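Local coordinates for Melibiose/raffinose/stachyose-binding protein MelE (Bacillus subtilis subsp. subtilis str. 168, PDB 4R6H) that binds melibiose, raffinose and stachyose as the extracellular solute receptor of the MelEDC-MsmX ABC transporter, which imports these sugars, at residues K113-L118 / G131-Y136; D143-N148 / F267-G272; V285-I290 / I356-D361. All blocks are in the same frame, centred on the assembly; numbering follows the deposited sequence.

Contact 1: K113-L118 / G131-Y136; sequences KWTQDL and GKVYAY
Trp114, Val133 and Tyr136 carry this contact, with the indole reaching from 113-118 into the bend of 131-136. The Tyr136 ring stands edge-on over one face of the indole in a T-shaped (edge-to-face) pair: its CD1 lies above the six-membered ring, 3.7 Å from Trp114 CD2, and the planes meet at 77°. Because Trp114 CG sits between its own backbone N and carbonyl carbon (chi1 67°), the indole turns so that its opposite face lies against CG2 of the adjacent Thr115. The benzo end runs into the other backbone, with Trp114 CH2 3.6 Å from Ala135 O, near the ring plane, and 3.7 Å from Val133 CG1, which approaches obliquely. Here a short 3-10 turn, 113-116, is joined to the chain that enters strand 136-137, the edge strand of a small antiparallel sheet in the solute-binding protein fold. That strand pairs with 310-313, Tyr136 bonding to Leu311 through the backbone. Ile327 and Ala331 of helix 320-331 touch both aromatic side chains. Beside the indole, the Thr115 methyl, CG2, lies 4.3 Å from Val133 CG2, while the Thr115 hydroxyl is hydrogen-bonded to the carbonyl of Met112.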
ATOM      1  N   LYS A 113     -21.872 -12.752   7.641  1.00 21.57           N
ATOM      2  CA  LYS A 113     -22.845 -11.672   7.374  1.00 25.35           C
ATOM      3  C   LYS A 113     -22.186 -10.415   6.819  1.00 23.35           C
ATOM      4  O   LYS A 113     -22.759  -9.717   5.973  1.00 22.52           O
ATOM      5  CB  LYS A 113     -23.630 -11.346   8.659  1.00 26.41           C
ATOM      6  CG  LYS A 113     -24.323 -12.587   9.211  1.00 52.32           C
ATOM      7  CD  LYS A 113     -25.614 -12.332   9.967  1.00 73.49           C
ATOM      8  CE  LYS A 113     -26.448 -13.612   9.987  1.00 66.42           C
ATOM      9  NZ  LYS A 113     -27.834 -13.419  10.498  1.00 85.14           N
ATOM     10  N   TRP A 114     -20.956 -10.092   7.274  1.00 21.80           N
ATOM     11  CA  TRP A 114     -20.310  -8.837   6.839  1.00 21.65           C
ATOM     12  C   TRP A 114     -20.015  -8.769   5.345  1.00 21.28           C
ATOM     13  O   TRP A 114     -19.894  -7.688   4.778  1.00 23.11           O
ATOM     14  CB  TRP A 114     -19.005  -8.569   7.635  1.00 22.78           C
ATOM     15  CG  TRP A 114     -17.888  -9.568   7.354  1.00 20.50           C
ATOM     16  CD1 TRP A 114     -17.587 -10.678   8.080  1.00 21.95           C
ATOM     17  CD2 TRP A 114     -16.991  -9.559   6.250  1.00 16.87           C
ATOM     18  NE1 TRP A 114     -16.552 -11.342   7.516  1.00 19.12           N
ATOM     19  CE2 TRP A 114     -16.147 -10.687   6.387  1.00 18.13           C
ATOM     20  CE3 TRP A 114     -16.786  -8.701   5.146  1.00 19.62           C
ATOM     21  CZ2 TRP A 114     -15.130 -10.968   5.486  1.00 19.46           C
ATOM     22  CZ3 TRP A 114     -15.760  -8.961   4.279  1.00 20.34           C
ATOM     23  CH2 TRP A 114     -14.943 -10.103   4.430  1.00 20.78           C
ATOM     24  N   THR A 115     -19.927  -9.932   4.682  1.00 19.22           N
ATOM     25  CA  THR A 115     -19.513  -9.964   3.299  1.00 18.17           C
ATOM     26  C   THR A 115     -20.471  -9.208   2.374  1.00 19.36           C
ATOM     27  O   THR A 115     -20.039  -8.738   1.354  1.00 21.12           O
ATOM     28  CB  THR A 115     -19.295 -11.414   2.797  1.00 24.10           C
ATOM     29  OG1 THR A 115     -20.538 -12.135   2.832  1.00 22.70           O
ATOM     30  CG2 THR A 115     -18.253 -12.126   3.655  1.00 28.84           C
ATOM     31  N   GLN A 116     -21.731  -9.056   2.793  1.00 22.08           N
ATOM     32  CA  GLN A 116     -22.660  -8.287   1.973  1.00 23.54           C
ATOM     33  C   GLN A 116     -22.203  -6.845   1.802  1.00 27.26           C
ATOM     34  O   GLN A 116     -22.589  -6.202   0.836  1.00 24.64           O
ATOM     35  CB  GLN A 116     -24.085  -8.322   2.525  1.00 28.33           C
ATOM     36  CG  GLN A 116     -24.306  -7.628   3.840  1.00 29.04           C
ATOM     37  CD  GLN A 116     -25.783  -7.577   4.228  1.00 43.22           C
ATOM     38  OE1 GLN A 116     -26.660  -7.622   3.371  1.00 35.96           O
ATOM     39  NE2 GLN A 116     -26.055  -7.483   5.523  1.00 37.46           N
ATOM     40  N   ASP A 117     -21.375  -6.347   2.718  1.00 21.24           N
ATOM     41  CA  ASP A 117     -20.909  -4.979   2.631  1.00 18.89           C
ATOM     42  C   ASP A 117     -19.445  -4.808   2.231  1.00 19.48           C
ATOM     43  O   ASP A 117     -18.890  -3.701   2.355  1.00 20.14           O
ATOM     44  CB  ASP A 117     -21.172  -4.267   3.951  1.00 23.22           C
ATOM     45  CG  ASP A 117     -22.655  -4.070   4.220  1.00 30.87           C
ATOM     46  OD1 ASP A 117     -23.411  -3.746   3.275  1.00 30.88           O
ATOM     47  OD2 ASP A 117     -23.049  -4.244   5.382  1.00 29.48           O
ATOM     48  N   LEU A 118     -18.828  -5.869   1.713  1.00 18.53           N
ATOM     49  CA  LEU A 118     -17.469  -5.759   1.214  1.00 17.30           C
ATOM     50  C   LEU A 118     -17.364  -4.670   0.131  1.00 20.15           C
ATOM     51  O   LEU A 118     -18.189  -4.653  -0.816  1.00 22.02           O
ATOM     52  CB  LEU A 118     -16.985  -7.072   0.634  1.00 20.24           C
ATOM     53  CG  LEU A 118     -15.582  -7.090   0.002  1.00 21.67           C
ATOM     54  CD1 LEU A 118     -14.481  -6.737   1.016  1.00 21.61           C
ATOM     55  CD2 LEU A 118     -15.233  -8.400  -0.687  1.00 25.87           C
ATOM     56  N   GLY A 131     -16.002 -17.736  -5.625  1.00 29.46           N
ATOM     57  CA  GLY A 131     -16.800 -17.304  -4.480  1.00 28.70           C
ATOM     58  C   GLY A 131     -16.096 -17.244  -3.128  1.00 21.76           C
ATOM     59  O   GLY A 131     -16.700 -16.736  -2.168  1.00 22.97           O
ATOM     60  N   LYS A 132     -14.909 -17.830  -3.026  1.00 22.58           N
ATOM     61  CA  LYS A 132     -14.205 -17.815  -1.727  1.00 21.56           C
ATOM     62  C   LYS A 132     -13.911 -16.371  -1.298  1.00 23.73           C
ATOM     63  O   LYS A 132     -13.452 -15.570  -2.098  1.00 23.85           O
ATOM     64  CB  LYS A 132     -12.907 -18.593  -1.780  1.00 23.07           C
ATOM     65  CG  LYS A 132     -12.140 -18.506  -0.470  1.00 25.12           C
ATOM     66  CD  LYS A 132     -11.052 -19.546  -0.362  1.00 21.32           C
ATOM     67  CE  LYS A 132     -10.171 -19.284   0.839  1.00 24.82           C
ATOM     68  NZ  LYS A 132      -9.309 -20.428   1.200  1.00 27.68           N
ATOM     69  N   VAL A 133     -14.151 -16.060  -0.027  1.00 19.86           N
ATOM     70  CA  VAL A 133     -13.703 -14.799   0.588  1.00 19.03           C
ATOM     71  C   VAL A 133     -12.535 -15.214   1.499  1.00 18.89           C
ATOM     72  O   VAL A 133     -12.717 -16.026   2.452  1.00 19.21           O
ATOM     73  CB  VAL A 133     -14.830 -14.147   1.367  1.00 20.98           C
ATOM     74  CG1 VAL A 133     -14.330 -12.887   2.094  1.00 22.09           C
ATOM     75  CG2 VAL A 133     -15.997 -13.782   0.456  1.00 22.48           C
ATOM     76  N   TYR A 134     -11.340 -14.712   1.211  1.00 19.74           N
ATOM     77  CA  TYR A 134     -10.103 -15.188   1.847  1.00 20.05           C
ATOM     78  C   TYR A 134      -9.829 -14.578   3.223  1.00 20.20           C
ATOM     79  O   TYR A 134      -9.107 -15.141   4.002  1.00 19.27           O
ATOM     80  CB  TYR A 134      -8.858 -14.886   0.966  1.00 23.27           C
ATOM     81  CG  TYR A 134      -8.716 -15.792  -0.254  1.00 28.20           C
ATOM     82  CD1 TYR A 134      -9.567 -15.634  -1.350  1.00 39.14           C
ATOM     83  CD2 TYR A 134      -7.719 -16.797  -0.318  1.00 30.14           C
ATOM     84  CE1 TYR A 134      -9.461 -16.456  -2.458  1.00 40.25           C
ATOM     85  CE2 TYR A 134      -7.616 -17.650  -1.442  1.00 23.06           C
ATOM     86  CZ  TYR A 134      -8.479 -17.449  -2.500  1.00 38.13           C
ATOM     87  OH  TYR A 134      -8.395 -18.246  -3.627  1.00 41.02           O
ATOM     88  N   ALA A 135     -10.311 -13.358   3.436  1.00 17.61           N
ATOM     89  CA  ALA A 135      -9.967 -12.601   4.666  1.00 18.00           C
ATOM     90  C   ALA A 135     -10.897 -11.413   4.800  1.00 20.14           C
ATOM     91  O   ALA A 135     -11.518 -10.987   3.828  1.00 20.34           O
ATOM     92  CB  ALA A 135      -8.556 -12.101   4.591  1.00 19.92           C
ATOM     93  N   TYR A 136     -10.966 -10.891   6.016  1.00 17.41           N
ATOM     94  CA  TYR A 136     -11.752  -9.706   6.351  1.00 18.11           C
ATOM     95  C   TYR A 136     -10.843  -8.499   6.294  1.00 17.62           C
ATOM     96  O   TYR A 136      -9.812  -8.455   6.989  1.00 16.75           O
ATOM     97  CB  TYR A 136     -12.362  -9.851   7.766  1.00 17.89           C
ATOM     98  CG  TYR A 136     -12.890  -8.542   8.298  1.00 17.46           C
ATOM     99  CD1 TYR A 136     -14.016  -7.942   7.755  1.00 19.92           C
ATOM    100  CD2 TYR A 136     -12.191  -7.861   9.282  1.00 17.94           C
ATOM    101  CE1 TYR A 136     -14.448  -6.718   8.218  1.00 19.55           C
ATOM    102  CE2 TYR A 136     -12.619  -6.647   9.766  1.00 17.80           C
ATOM    103  CZ  TYR A 136     -13.756  -6.076   9.210  1.00 19.00           C
ATOM    104  OH  TYR A 136     -14.189  -4.848   9.692  1.00 18.90           O
TER

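Contact 2: D143-N148 / F267-G272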
ATOM      1  N   ASP A 143      -3.419   4.446  -2.877  1.00 16.56           N
ATOM      2  CA  ASP A 143      -2.245   5.302  -3.020  1.00 15.16           C
ATOM      3  C   ASP A 143      -2.154   5.898  -4.420  1.00 16.26           C
ATOM      4  O   ASP A 143      -2.370   5.214  -5.469  1.00 17.06           O
ATOM      5  CB  ASP A 143      -0.974   4.498  -2.759  1.00 17.52           C
ATOM      6  CG  ASP A 143      -0.791   4.126  -1.308  1.00 23.95           C
ATOM      7  OD1 ASP A 143      -1.298   4.829  -0.405  1.00 21.68           O
ATOM      8  OD2 ASP A 143      -0.086   3.117  -1.069  1.00 25.36           O
ATOM      9  N   GLY A 144      -1.802   7.189  -4.423  1.00 16.48           N
ATOM     10  CA  GLY A 144      -1.447   7.916  -5.618  1.00 16.85           C
ATOM     11  C   GLY A 144      -0.309   8.859  -5.310  1.00 17.38           C
ATOM     12  O   GLY A 144       0.791   8.431  -4.879  1.00 17.87           O
ATOM     13  N   LEU A 145      -0.583  10.157  -5.475  1.00 17.21           N
ATOM     14  CA  LEU A 145       0.370  11.202  -5.163  1.00 16.57           C
ATOM     15  C   LEU A 145      -0.230  12.163  -4.137  1.00 16.15           C
ATOM     16  O   LEU A 145      -1.426  12.529  -4.259  1.00 18.71           O
ATOM     17  CB  LEU A 145       0.704  12.012  -6.422  1.00 15.83           C
ATOM     18  CG  LEU A 145       1.281  11.259  -7.589  1.00 17.01           C
ATOM     19  CD1 LEU A 145       1.363  12.127  -8.819  1.00 22.41           C
ATOM     20  CD2 LEU A 145       2.667  10.739  -7.267  1.00 20.22           C
ATOM     21  N   ALA A 146       0.588  12.599  -3.204  1.00 15.42           N
ATOM     22  CA  ALA A 146       0.228  13.669  -2.285  1.00 16.65           C
ATOM     23  C   ALA A 146       0.747  14.992  -2.833  1.00 18.14           C
ATOM     24  O   ALA A 146       1.786  15.047  -3.488  1.00 16.98           O
ATOM     25  CB  ALA A 146       0.797  13.421  -0.919  1.00 17.17           C
ATOM     26  N   TYR A 147       0.013  16.090  -2.575  1.00 16.69           N
ATOM     27  CA  TYR A 147       0.405  17.349  -3.153  1.00 16.51           C
ATOM     28  C   TYR A 147      -0.081  18.522  -2.319  1.00 17.56           C
ATOM     29  O   TYR A 147      -1.050  18.413  -1.573  1.00 16.26           O
ATOM     30  CB  TYR A 147      -0.132  17.488  -4.580  1.00 17.26           C
ATOM     31  CG  TYR A 147      -1.624  17.652  -4.662  1.00 16.56           C
ATOM     32  CD1 TYR A 147      -2.496  16.578  -4.471  1.00 16.79           C
ATOM     33  CD2 TYR A 147      -2.193  18.910  -4.847  1.00 18.94           C
ATOM     34  CE1 TYR A 147      -3.880  16.752  -4.526  1.00 18.00           C
ATOM     35  CE2 TYR A 147      -3.543  19.073  -4.915  1.00 17.50           C
ATOM     36  CZ  TYR A 147      -4.386  17.994  -4.757  1.00 18.47           C
ATOM     37  OH  TYR A 147      -5.772  18.171  -4.752  1.00 21.13           O
ATOM     38  N   ASN A 148       0.600  19.652  -2.479  1.00 16.72           N
ATOM     39  CA  ASN A 148       0.251  20.905  -1.811  1.00 16.54           C
ATOM     40  C   ASN A 148      -0.772  21.639  -2.650  1.00 18.35           C
ATOM     41  O   ASN A 148      -0.465  22.111  -3.734  1.00 17.78           O
ATOM     42  CB  ASN A 148       1.517  21.729  -1.620  1.00 16.60           C
ATOM     43  CG  ASN A 148       1.283  23.006  -0.887  1.00 18.59           C
ATOM     44  OD1 ASN A 148       0.275  23.697  -1.117  1.00 18.64           O
ATOM     45  ND2 ASN A 148       2.222  23.362  -0.028  1.00 18.49           N
ATOM     46  N   PHE A 267       4.769  17.964  -4.868  1.00 14.71           N
ATOM     47  CA  PHE A 267       4.288  16.576  -4.910  1.00 16.43           C
ATOM     48  C   PHE A 267       5.245  15.646  -4.179  1.00 15.56           C
ATOM     49  O   PHE A 267       6.456  15.850  -4.158  1.00 15.90           O
ATOM     50  CB  PHE A 267       4.230  16.067  -6.325  1.00 16.48           C
ATOM     51  CG  PHE A 267       3.195  16.705  -7.194  1.00 15.68           C
ATOM     52  CD1 PHE A 267       1.916  16.157  -7.288  1.00 15.57           C
ATOM     53  CD2 PHE A 267       3.521  17.789  -8.020  1.00 15.50           C
ATOM     54  CE1 PHE A 267       0.988  16.691  -8.164  1.00 17.46           C
ATOM     55  CE2 PHE A 267       2.578  18.345  -8.875  1.00 16.32           C
ATOM     56  CZ  PHE A 267       1.318  17.798  -8.956  1.00 18.61           C
ATOM     57  N   THR A 268       4.687  14.555  -3.665  1.00 14.92           N
ATOM     58  CA  THR A 268       5.492  13.435  -3.162  1.00 16.33           C
ATOM     59  C   THR A 268       4.649  12.184  -3.250  1.00 19.69           C
ATOM     60  O   THR A 268       3.440  12.281  -3.353  1.00 18.46           O
ATOM     61  CB  THR A 268       6.062  13.704  -1.746  1.00 17.59           C
ATOM     62  OG1 THR A 268       7.106  12.779  -1.465  1.00 18.18           O
ATOM     63  CG2 THR A 268       4.994  13.602  -0.661  1.00 19.96           C
ATOM     64  N   MET A 269       5.271  11.007  -3.257  1.00 20.19           N
ATOM     65  CA  MET A 269       4.494   9.771  -3.253  1.00 18.84           C
ATOM     66  C   MET A 269       3.763   9.623  -1.956  1.00 22.59           C
ATOM     67  O   MET A 269       4.213  10.067  -0.894  1.00 25.79           O
ATOM     68  CB  MET A 269       5.393   8.558  -3.451  1.00 19.52           C
ATOM     69  CG  MET A 269       6.231   8.492  -4.716  1.00 25.20           C
ATOM     70  SD  MET A 269       5.485   8.327  -6.328  1.00 29.10           S
ATOM     71  CE  MET A 269       4.501   6.811  -6.131  1.00 20.64           C
ATOM     72  N   GLN A 270       2.569   9.031  -2.043  1.00 22.28           N
ATOM     73  CA  GLN A 270       1.724   9.038  -0.870  1.00 30.04           C
ATOM     74  C   GLN A 270       2.282   8.187   0.251  1.00 37.58           C
ATOM     75  O   GLN A 270       2.675   7.041   0.031  1.00 40.45           O
ATOM     76  CB  GLN A 270       0.397   8.517  -1.288  1.00 54.93           C
ATOM     77  CG  GLN A 270      -0.694   8.906  -0.363  1.00 35.30           C
ATOM     78  CD  GLN A 270      -1.981   8.542  -0.999  1.00 29.31           C
ATOM     79  OE1 GLN A 270      -2.160   8.776  -2.204  1.00 25.61           O
ATOM     80  NE2 GLN A 270      -2.896   8.017  -0.221  1.00 28.64           N
ATOM     81  N   GLY A 271       2.309   8.756   1.451  1.00 45.49           N
ATOM     82  CA  GLY A 271       2.714   8.019   2.650  1.00 35.31           C
ATOM     83  C   GLY A 271       1.554   7.655   3.575  1.00 58.98           C
ATOM     84  O   GLY A 271       1.647   6.704   4.366  1.00 42.05           O
ATOM     85  N   GLY A 272       0.461   8.416   3.490  1.00 34.59           N
ATOM     86  CA  GLY A 272      -0.770   8.072   4.197  1.00 31.07           C
ATOM     87  C   GLY A 272      -1.199   9.045   5.289  1.00 20.19           C
ATOM     88  O   GLY A 272      -2.387   9.181   5.511  1.00 21.57           O
TER
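Gln270 reaches Gly144 with its CG anti to the backbone N (chi1 -159°) and an extended chain beyond, which carries the amide alongside the 143-148 strand. There Gly144 N donates to Gln270 OE1 at 2.8 Å, a nearly straight bond (163°) whose donor stands above the amide carbonyl plane. A weak return bond runs from Gln270 N to Gly144 O, an oxygen that also accepts Gln200 NE2 from helix 192-206. Asp143 OD1 lies 3.6 Å from Gln270 NE2 without a hydrogen bond; the amide nitrogen bonds weakly to Lys142 O instead, and the other aspartate oxygen, OD2, is bonded to Tyr373 OH.

Ahead of the glutamine, residues 267-269 run antiparallel to 143-148. Ala146 and Thr268 are the hydrogen-bonded pair, with Ala146 N to Thr268 O and Thr268 N to Ala146 O both 2.9 Å. Tyr147 and Phe267 are a non-hydrogen-bonded pair on one sheet face; with Tyr147 CG between its backbone N and carbonyl carbon (chi1 69°), the ring leads away and the methylene meets Phe267, CB lying 3.6 Å from Phe267 CD1. At the Leu145-Met269 pair the side chains diverge from CB, yet the bent methionine brings SD to 3.8 Å from Leu145 CD2.

Strand 141-148 is central to the mixed sheet: 265-269, 287-291 and 303-306 all pair with it antiparallel. Helix 163-177 packs on Leu145 and Phe267, Phe166 meeting the Phe267 ring edge-to-face, and helix 192-206 touches Asp143 and Met269.

Contact 3: V285-I290 / I356-D361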
ATOM      1  N   VAL A 285      -1.398  24.924   5.502  1.00 20.23           N
ATOM      2  CA  VAL A 285      -1.032  24.096   4.351  1.00 19.80           C
ATOM      3  C   VAL A 285      -1.969  22.907   4.238  1.00 18.63           C
ATOM      4  O   VAL A 285      -2.093  22.130   5.181  1.00 21.81           O
ATOM      5  CB  VAL A 285       0.419  23.574   4.494  1.00 18.61           C
ATOM      6  CG1 VAL A 285       0.824  22.611   3.358  1.00 19.32           C
ATOM      7  CG2 VAL A 285       1.380  24.751   4.518  1.00 22.88           C
ATOM      8  N   LYS A 286      -2.617  22.807   3.082  1.00 20.80           N
ATOM      9  CA  LYS A 286      -3.593  21.782   2.810  1.00 22.07           C
ATOM     10  C   LYS A 286      -2.973  20.793   1.826  1.00 20.45           C
ATOM     11  O   LYS A 286      -2.638  21.156   0.679  1.00 21.88           O
ATOM     12  CB  LYS A 286      -4.865  22.357   2.182  1.00 24.20           C
ATOM     13  CG  LYS A 286      -5.530  23.510   2.936  1.00 32.33           C
ATOM     14  CD  LYS A 286      -6.024  23.107   4.317  1.00 38.34           C
ATOM     15  CE  LYS A 286      -6.813  24.241   4.984  1.00 51.98           C
ATOM     16  NZ  LYS A 286      -8.102  24.529   4.291  1.00 52.26           N
ATOM     17  N   VAL A 287      -2.775  19.579   2.289  1.00 18.06           N
ATOM     18  CA  VAL A 287      -2.231  18.478   1.472  1.00 18.80           C
ATOM     19  C   VAL A 287      -3.396  17.618   1.024  1.00 17.56           C
ATOM     20  O   VAL A 287      -4.223  17.191   1.831  1.00 19.68           O
ATOM     21  CB  VAL A 287      -1.224  17.618   2.264  1.00 22.24           C
ATOM     22  CG1 VAL A 287      -0.717  16.453   1.412  1.00 19.08           C
ATOM     23  CG2 VAL A 287      -0.076  18.503   2.753  1.00 20.88           C
ATOM     24  N   GLY A 288      -3.464  17.364  -0.274  1.00 15.48           N
ATOM     25  CA  GLY A 288      -4.438  16.495  -0.891  1.00 15.63           C
ATOM     26  C   GLY A 288      -3.788  15.268  -1.492  1.00 16.06           C
ATOM     27  O   GLY A 288      -2.570  15.168  -1.541  1.00 16.86           O
ATOM     28  N   ILE A 289      -4.628  14.344  -1.939  1.00 15.84           N
ATOM     29  CA  ILE A 289      -4.149  13.190  -2.714  1.00 16.71           C
ATOM     30  C   ILE A 289      -4.909  13.076  -4.018  1.00 17.16           C
ATOM     31  O   ILE A 289      -6.072  13.487  -4.124  1.00 16.67           O
ATOM     32  CB  ILE A 289      -4.194  11.844  -1.916  1.00 15.79           C
ATOM     33  CG1 ILE A 289      -5.602  11.578  -1.370  1.00 16.82           C
ATOM     34  CG2 ILE A 289      -3.177  11.875  -0.803  1.00 17.58           C
ATOM     35  CD1 ILE A 289      -5.859  10.192  -0.848  1.00 18.70           C
ATOM     36  N   ILE A 290      -4.229  12.538  -5.021  1.00 15.80           N
ATOM     37  CA  ILE A 290      -4.809  12.173  -6.295  1.00 16.24           C
ATOM     38  C   ILE A 290      -4.377  10.755  -6.634  1.00 15.27           C
ATOM     39  O   ILE A 290      -3.361  10.289  -6.152  1.00 16.08           O
ATOM     40  CB  ILE A 290      -4.409  13.153  -7.442  1.00 17.49           C
ATOM     41  CG1 ILE A 290      -2.899  13.203  -7.625  1.00 20.11           C
ATOM     42  CG2 ILE A 290      -4.987  14.526  -7.172  1.00 21.18           C
ATOM     43  CD1 ILE A 290      -2.510  14.167  -8.737  1.00 21.27           C
ATOM     44  N   ILE A 356     -11.681  10.126   8.225  1.00 15.47           N
ATOM     45  CA  ILE A 356     -10.244  10.207   8.036  1.00 16.45           C
ATOM     46  C   ILE A 356      -9.895  11.491   7.271  1.00 18.17           C
ATOM     47  O   ILE A 356     -10.756  12.087   6.563  1.00 18.20           O
ATOM     48  CB  ILE A 356      -9.681   8.945   7.304  1.00 16.20           C
ATOM     49  CG1 ILE A 356     -10.252   8.847   5.869  1.00 18.02           C
ATOM     50  CG2 ILE A 356     -10.008   7.683   8.110  1.00 18.47           C
ATOM     51  CD1 ILE A 356      -9.704   7.710   5.043  1.00 19.83           C
ATOM     52  N   PHE A 357      -8.625  11.859   7.335  1.00 16.67           N
ATOM     53  CA  PHE A 357      -8.181  13.131   6.775  1.00 16.78           C
ATOM     54  C   PHE A 357      -8.445  13.255   5.271  1.00 17.95           C
ATOM     55  O   PHE A 357      -8.920  14.322   4.795  1.00 19.80           O
ATOM     56  CB  PHE A 357      -6.711  13.392   7.115  1.00 15.43           C
ATOM     57  CG  PHE A 357      -6.251  14.739   6.674  1.00 17.30           C
ATOM     58  CD1 PHE A 357      -5.705  14.919   5.427  1.00 18.74           C
ATOM     59  CD2 PHE A 357      -6.364  15.816   7.526  1.00 22.05           C
ATOM     60  CE1 PHE A 357      -5.276  16.183   5.042  1.00 21.30           C
ATOM     61  CE2 PHE A 357      -5.925  17.082   7.123  1.00 20.33           C
ATOM     62  CZ  PHE A 357      -5.374  17.241   5.895  1.00 21.54           C
ATOM     63  N   TYR A 358      -8.200  12.180   4.525  1.00 17.67           N
ATOM     64  CA  TYR A 358      -8.384  12.238   3.078  1.00 17.53           C
ATOM     65  C   TYR A 358      -9.766  11.810   2.610  1.00 18.15           C
ATOM     66  O   TYR A 358      -9.993  11.542   1.416  1.00 18.97           O
ATOM     67  CB  TYR A 358      -7.335  11.388   2.362  1.00 18.24           C
ATOM     68  CG  TYR A 358      -5.919  11.889   2.528  1.00 16.70           C
ATOM     69  CD1 TYR A 358      -5.554  13.205   2.260  1.00 17.71           C
ATOM     70  CD2 TYR A 358      -4.940  11.005   2.889  1.00 17.28           C
ATOM     71  CE1 TYR A 358      -4.221  13.610   2.390  1.00 18.92           C
ATOM     72  CE2 TYR A 358      -3.620  11.397   3.013  1.00 17.37           C
ATOM     73  CZ  TYR A 358      -3.287  12.709   2.750  1.00 18.14           C
ATOM     74  OH  TYR A 358      -1.942  13.141   2.873  1.00 20.93           O
ATOM     75  N   ALA A 359     -10.747  11.758   3.523  1.00 17.47           N
ATOM     76  CA  ALA A 359     -12.067  11.322   3.117  1.00 18.54           C
ATOM     77  C   ALA A 359     -12.669  12.125   1.943  1.00 18.23           C
ATOM     78  O   ALA A 359     -13.303  11.531   1.051  1.00 19.46           O
ATOM     79  CB  ALA A 359     -13.033  11.384   4.312  1.00 21.11           C
ATOM     80  N   ASN A 360     -12.416  13.450   1.986  0.50 18.86           N
ATOM     81  CA  ASN A 360     -12.847  14.425   0.942  0.50 22.92           C
ATOM     82  C   ASN A 360     -12.385  13.970  -0.446  0.50 20.74           C
ATOM     83  O   ASN A 360     -13.161  13.815  -1.393  0.50 20.76           O
ATOM     84  CB  ASN A 360     -12.379  15.885   1.280  0.50 21.16           C
ATOM     85  CG  ASN A 360     -10.854  16.118   1.222  0.50 19.29           C
ATOM     86  OD1 ASN A 360     -10.025  15.319   1.748  0.50 20.59           O
ATOM     87  ND2 ASN A 360     -10.467  17.263   0.598  0.50 29.25           N
ATOM     88  N   ASP A 361     -11.102  13.697  -0.524  1.00 18.14           N
ATOM     89  CA  ASP A 361     -10.466  13.291  -1.788  1.00 15.37           C
ATOM     90  C   ASP A 361     -10.902  11.921  -2.226  1.00 17.67           C
ATOM     91  O   ASP A 361     -11.101  11.675  -3.411  1.00 18.24           O
ATOM     92  CB  ASP A 361      -8.945  13.294  -1.638  1.00 18.16           C
ATOM     93  CG  ASP A 361      -8.365  14.706  -1.593  1.00 24.53           C
ATOM     94  OD1 ASP A 361      -8.917  15.636  -2.259  1.00 24.59           O
ATOM     95  OD2 ASP A 361      -7.345  14.906  -0.939  1.00 19.82           O
TER
HETATM   96  O   HOH W   1      -7.263  15.970  -4.363  1.00 20.91           O
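Strand 287-290 meets a type I beta turn, Ile356 to Ala359, that leads into helix 359-364; Tyr358 holds the N-cap position and Ala359 N bonds to Ile356 O. The nearest alpha carbons are those of Ile289 and Asp361, 6.4 Å apart. Asp361 OD2 accepts the strand N-H of Ile289 at 2.9 Å, a fairly straight bond (164°) entering from above the carboxylate plane. The same oxygen forms a salt bridge with Arg149, so a backbone amide and a guanidinium converge on it. A water connects the other end of the carboxylate to the strand, donating to Ile289 O at 2.8 Å and, weakly, to Asp361 OD1. In the mixed sheet of this solute-binding protein, 287-291 pairs with 141-148; the Asp361 carboxylate ties the first turn of helix 359-364 to it. With Ile289 CG1 between the backbone N and the carbonyl carbon (chi1 55°), both branches reach the tyrosine: CG2 makes a CH-pi contact over one face, 3.7 Å from the Tyr358 ring centroid and 15° off the normal, and Ile289 CD1 lies against Tyr358 CB. Val287 O lies at the ring edges of Tyr358 and Phe357, 3.5 Å from Phe357 CE1. The Tyr358 hydroxyl bonds to Gly275 N.

Overall arrangement
Contacts 2 and 3 both reach one mixed sheet, through strands 141-148, 265-269 and 287-291, their centres about 10 Å apart on the same side of the chain's centre. Strand 141-148 joins them: Leu145 N lies 2.9 Å from Ile290 O and Tyr147 N 2.9 Å from Gly288 O, both probable hydrogen bonds. Gln270 of contact 2 also packs on Ile289 of contact 3, with Gln270 CD 3.5 Å from Ile289 CG2. Contact 1 stands apart, its centre about 30 Å from that of contact 2, across the chain's centre, and about 28 Å from that of contact 3; the nearest atoms remain about 16 and 13 Å away. This separation is consistent with the two-lobed build of solute-binding proteins, crystallised here in an open conformation.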